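Local coordinates for secreted protein ASP-2 (Necator americanus, PDB 1U53), which is of unknown molecular function but belongs to the secreted pathogenesis-related-1 (CAP) proteins and serves as a vaccine antigen against human hookworm infection, at residues G11-E14 with E15-Q18; K73-P77 with N78-G82. All coordinates share one frame; numbering follows the deposited sequence.

Overall arrangement
Contact 1 (11-14 with 15-18) comes first along the chain and forms the start of helix 14-32. Contact 2 (73-77 with 78-82) follows much later, in the loop that runs from helix 57-67 to strand 84-90, an outermost strand of the four-stranded mixed sheet. Their centres lie about 22 Å apart and their nearest atoms about 16 Å apart, so they do not touch; each centre is about 16 Å from that of the chain. Helix 57-67 relates them: E60 on it pairs with R17 of contact 1, and the loop holding contact 2 follows it. Both are local arrangements: contact 1, partly buried, starts a helix; contact 2, on the surface, shapes the loop leading into a strand.

Contact 1: G11-E14 with E15-Q18; sequences GMSE and EARQ
The N-terminus of helix 14-32 is closed here by an N-cap: S13 sits just before the first turn and its OG accepts the A16 N-H at 3.1 Å. With chi1 at 64° the hydroxyl oxygen lies between the backbone N and the carbonyl carbon, close enough to the helix start to meet that amide. S13 O also takes a weak bond from A16 N, but its straighter partner is R17 N, at 3.0 Å. The next helical bond, from Q18 N to E14 O, is 2.9 Å long.

Side chains then fold back over this first turn. R17 runs extended from CG to NE, which carries its guanidinium back along the turn toward M12 and E14. M12 CB lies over one face of that group, 3.6 Å from R17 NH2. E14 comes to the edge instead: a bend at chi2 (60°) brings OE1 to 3.0 Å from R17 NH1 in a salt bridge. The bridge runs through one oxygen and one nitrogen, with the two planes 48° apart; the partner oxygen is tilted slightly from the guanidinium plane. A water accepts from R17 NH1 and donates to M12 O, tying the same nitrogen to the chain ahead of the helix. At the far end of its side chain, M12 CE rests 3.6 Å from A16 CB, a small apolar contact between two buried residues.

The other guanidinium nitrogens reach beyond the turn. R17 NE forms a salt bridge with E60 on helix 57-67, and NH2 donates to P8 O in the N-terminal segment. R17 thus ties the first turn to helix 57-67, while the loop just ahead of it, through G11 O, is tied to K97 NZ at the start of helix 97-109.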
loop_
_atom_site.group_PDB
_atom_site.type_symbol
_atom_site.label_atom_id
_atom_site.label_comp_id
_atom_site.label_asym_id
_atom_site.label_seq_id
_atom_site.Cartn_x
_atom_site.Cartn_y
_atom_site.Cartn_z
ATOM N N GLY A 11 1.402 -18.826 -9.364
ATOM C CA GLY A 11 0.073 -18.348 -9.816
ATOM C C GLY A 11 -0.032 -16.843 -9.877
ATOM O O GLY A 11 -0.927 -16.294 -10.501
ATOM N N MET A 12 0.886 -16.162 -9.220
ATOM C CA MET A 12 0.936 -14.717 -9.301
ATOM C C MET A 12 1.757 -14.350 -10.539
ATOM O O MET A 12 2.786 -14.964 -10.786
ATOM C CB MET A 12 1.618 -14.217 -8.025
ATOM C CG MET A 12 1.612 -12.772 -7.887
ATOM S SD MET A 12 -0.047 -12.001 -7.960
ATOM C CE MET A 12 0.581 -10.350 -7.665
ATOM N N SER A 13 1.321 -13.381 -11.351
ATOM C CA SER A 13 2.092 -13.093 -12.543
ATOM C C SER A 13 3.108 -11.985 -12.305
ATOM O O SER A 13 2.871 -11.091 -11.457
ATOM C CB SER A 13 1.151 -12.667 -13.690
ATOM O OG SER A 13 0.501 -11.440 -13.352
ATOM N N GLU A 14 4.218 -12.015 -13.045
ATOM C CA GLU A 14 5.207 -10.962 -12.944
ATOM C C GLU A 14 4.595 -9.603 -13.292
ATOM O O GLU A 14 4.940 -8.583 -12.689
ATOM C CB GLU A 14 6.437 -11.241 -13.812
ATOM C CG GLU A 14 7.680 -10.483 -13.376
ATOM C CD GLU A 14 8.163 -10.793 -11.943
ATOM O OE1 GLU A 14 7.892 -11.875 -11.395
ATOM O OE2 GLU A 14 8.837 -9.924 -11.351
ATOM N N GLU A 15 3.658 -9.592 -14.241
ATOM C CA GLU A 15 2.973 -8.335 -14.621
ATOM C C GLU A 15 2.210 -7.746 -13.436
ATOM O O GLU A 15 2.227 -6.530 -13.196
ATOM C CB GLU A 15 2.005 -8.598 -15.759
ATOM C CG GLU A 15 2.657 -8.995 -17.087
ATOM C CD GLU A 15 3.151 -10.471 -17.181
ATOM O OE1 GLU A 15 2.826 -11.342 -16.339
ATOM O OE2 GLU A 15 3.859 -10.772 -18.177
ATOM N N ALA A 16 1.557 -8.614 -12.667
ATOM C CA ALA A 16 0.784 -8.126 -11.527
ATOM C C ALA A 16 1.695 -7.657 -10.419
ATOM O O ALA A 16 1.399 -6.675 -9.686
ATOM C CB ALA A 16 -0.173 -9.248 -11.000
ATOM N N ARG A 17 2.812 -8.364 -10.230
ATOM C CA ARG A 17 3.751 -7.960 -9.197
ATOM C C ARG A 17 4.294 -6.599 -9.575
ATOM O O ARG A 17 4.399 -5.716 -8.721
ATOM C CB ARG A 17 4.920 -8.938 -9.126
ATOM C CG ARG A 17 4.539 -10.330 -8.731
ATOM C CD ARG A 17 5.818 -11.201 -8.595
ATOM N NE ARG A 17 5.457 -12.490 -8.001
ATOM C CZ ARG A 17 5.541 -13.654 -8.622
ATOM N NH1 ARG A 17 6.090 -13.725 -9.830
ATOM N NH2 ARG A 17 5.183 -14.769 -8.012
ATOM N N GLN A 18 4.657 -6.407 -10.847
ATOM C CA GLN A 18 5.177 -5.120 -11.282
ATOM C C GLN A 18 4.144 -4.037 -11.111
ATOM O O GLN A 18 4.468 -2.941 -10.670
ATOM C CB GLN A 18 5.627 -5.198 -12.746
ATOM C CG GLN A 18 6.877 -6.075 -12.877
ATOM C CD GLN A 18 7.403 -6.175 -14.311
ATOM O OE1 GLN A 18 6.694 -5.883 -15.276
ATOM N NE2 GLN A 18 8.653 -6.589 -14.445
HETATM O O HOH W 1 5.327 -16.083 -11.647
#

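Contact 2: K73-P77 with N78-G82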
loop_
_atom_site.group_PDB
_atom_site.type_symbol
_atom_site.label_atom_id
_atom_site.label_comp_id
_atom_site.label_asym_id
_atom_site.label_seq_id
_atom_site.Cartn_x
_atom_site.Cartn_y
_atom_site.Cartn_z
ATOM N N LYS A 73 -11.191 -11.572 4.483
ATOM C CA LYS A 73 -10.977 -11.311 5.901
ATOM C C LYS A 73 -9.514 -11.002 6.137
ATOM O O LYS A 73 -8.625 -11.643 5.578
ATOM C CB LYS A 73 -11.364 -12.556 6.735
ATOM C CG LYS A 73 -11.509 -12.244 8.236
ATOM C CD LYS A 73 -11.620 -13.533 9.060
ATOM C CE LYS A 73 -11.775 -13.199 10.553
ATOM N NZ LYS A 73 -12.780 -12.116 10.779
ATOM N N HIS A 74 -9.277 -10.036 7.005
ATOM C CA HIS A 74 -7.917 -9.803 7.485
ATOM C C HIS A 74 -7.373 -11.018 8.213
ATOM O O HIS A 74 -8.100 -11.707 8.950
ATOM C CB HIS A 74 -7.872 -8.559 8.381
ATOM C CG HIS A 74 -7.747 -7.299 7.598
ATOM N ND1 HIS A 74 -8.790 -6.412 7.442
ATOM C CD2 HIS A 74 -6.722 -6.813 6.858
ATOM C CE1 HIS A 74 -8.394 -5.411 6.670
ATOM N NE2 HIS A 74 -7.137 -5.626 6.322
ATOM N N SER A 75 -6.076 -11.238 8.039
ATOM C CA SER A 75 -5.370 -12.304 8.733
ATOM C C SER A 75 -4.990 -11.880 10.136
ATOM O O SER A 75 -4.831 -10.691 10.466
ATOM C CB SER A 75 -4.084 -12.706 7.953
ATOM O OG SER A 75 -3.250 -11.564 7.732
ATOM N N GLN A 76 -4.841 -12.890 10.976
ATOM C CA GLN A 76 -4.408 -12.621 12.316
ATOM C C GLN A 76 -2.911 -12.326 12.302
ATOM O O GLN A 76 -2.191 -12.813 11.440
ATOM C CB GLN A 76 -4.701 -13.868 13.140
ATOM C CG GLN A 76 -6.178 -14.015 13.451
ATOM C CD GLN A 76 -6.535 -13.217 14.698
ATOM O OE1 GLN A 76 -7.205 -12.197 14.623
ATOM N NE2 GLN A 76 -6.063 -13.685 15.859
ATOM N N PRO A 77 -2.426 -11.492 13.237
ATOM C CA PRO A 77 -1.031 -11.080 13.221
ATOM C C PRO A 77 0.025 -12.198 13.156
ATOM O O PRO A 77 1.034 -12.001 12.491
ATOM C CB PRO A 77 -0.904 -10.248 14.508
ATOM C CG PRO A 77 -2.266 -9.600 14.597
ATOM C CD PRO A 77 -3.188 -10.777 14.280
ATOM N N ASN A 78 -0.176 -13.321 13.849
ATOM C CA ASN A 78 0.762 -14.421 13.811
ATOM C C ASN A 78 0.792 -15.114 12.443
ATOM O O ASN A 78 1.699 -15.896 12.175
ATOM C CB ASN A 78 0.484 -15.422 14.940
ATOM C CG ASN A 78 1.634 -16.343 15.197
ATOM O OD1 ASN A 78 1.471 -17.577 15.231
ATOM N ND2 ASN A 78 2.827 -15.775 15.354
ATOM N N GLN A 79 -0.142 -14.764 11.554
ATOM C CA GLN A 79 -0.124 -15.316 10.179
ATOM C C GLN A 79 0.532 -14.339 9.190
ATOM O O GLN A 79 0.617 -14.605 7.977
ATOM C CB GLN A 79 -1.532 -15.721 9.745
ATOM C CG GLN A 79 -1.947 -17.001 10.403
ATOM C CD GLN A 79 -3.424 -17.192 10.377
ATOM O OE1 GLN A 79 -3.978 -17.733 9.413
ATOM N NE2 GLN A 79 -4.085 -16.827 11.474
ATOM N N ARG A 80 0.992 -13.212 9.735
ATOM C CA ARG A 80 1.735 -12.237 8.958
ATOM C C ARG A 80 2.622 -11.458 9.897
ATOM O O ARG A 80 2.521 -10.224 10.041
ATOM C CB ARG A 80 0.746 -11.308 8.264
ATOM C CG ARG A 80 -0.306 -10.739 9.198
ATOM C CD ARG A 80 -0.971 -9.526 8.554
ATOM N NE ARG A 80 -2.314 -9.258 9.060
ATOM C CZ ARG A 80 -2.758 -8.081 9.478
ATOM N NH1 ARG A 80 -1.943 -7.019 9.494
ATOM N NH2 ARG A 80 -4.027 -7.955 9.890
ATOM N N LYS A 81 3.505 -12.177 10.592
ATOM C CA LYS A 81 4.261 -11.528 11.645
ATOM C C LYS A 81 5.015 -10.309 11.171
ATOM O O LYS A 81 5.786 -10.367 10.224
ATOM C CB LYS A 81 5.241 -12.509 12.281
ATOM C CG LYS A 81 4.526 -13.573 13.063
ATOM C CD LYS A 81 5.480 -14.596 13.610
ATOM C CE LYS A 81 5.452 -15.855 12.741
ATOM N NZ LYS A 81 6.298 -15.783 11.517
ATOM N N GLY A 82 4.798 -9.220 11.870
ATOM C CA GLY A 82 5.538 -8.000 11.601
ATOM C C GLY A 82 5.029 -7.246 10.377
ATOM O O GLY A 82 5.721 -6.320 9.903
HETATM O O HOH W 2 2.101 -9.073 13.607
#
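R80 turns CG in between its own backbone N and carbonyl carbon (chi1 50°) and then runs extended to NE, which sends the guanidinium back to S75. Between them lies a short 3-10 turn, in the surface loop from helix 57-67 to strand 84-90 of the CAP-family fold: Q79 N bonds to Q76 O at 2.8 Å and R80 N to P77 O at 3.0 Å.

Across this turn R80 grips S75 side-on, two nitrogens on one oxygen. NH2 meets S75 O at 2.9 Å in the carbonyl plane, whereas NE reaches the same oxygen from above that plane. NE also comes to 2.8 Å from S75 OG at the guanidinium edge, a weak bond because the N-H points poorly; the main partner of that hydroxyl is E85 on strand 84-90. R80 NH1 donates to L83 O, which should help fix the guanidinium's rotation, and both S75 and R80 touch Q162 of strand 157-164.

The Q76 and Q79 side chains run aslant to each other, Q79 NE2 coming 3.5 Å from Q76 CB, with their amide planes 64° apart. A water links the far end of the turn, accepting from G82 N at 3.2 Å and donating weakly to P77 O.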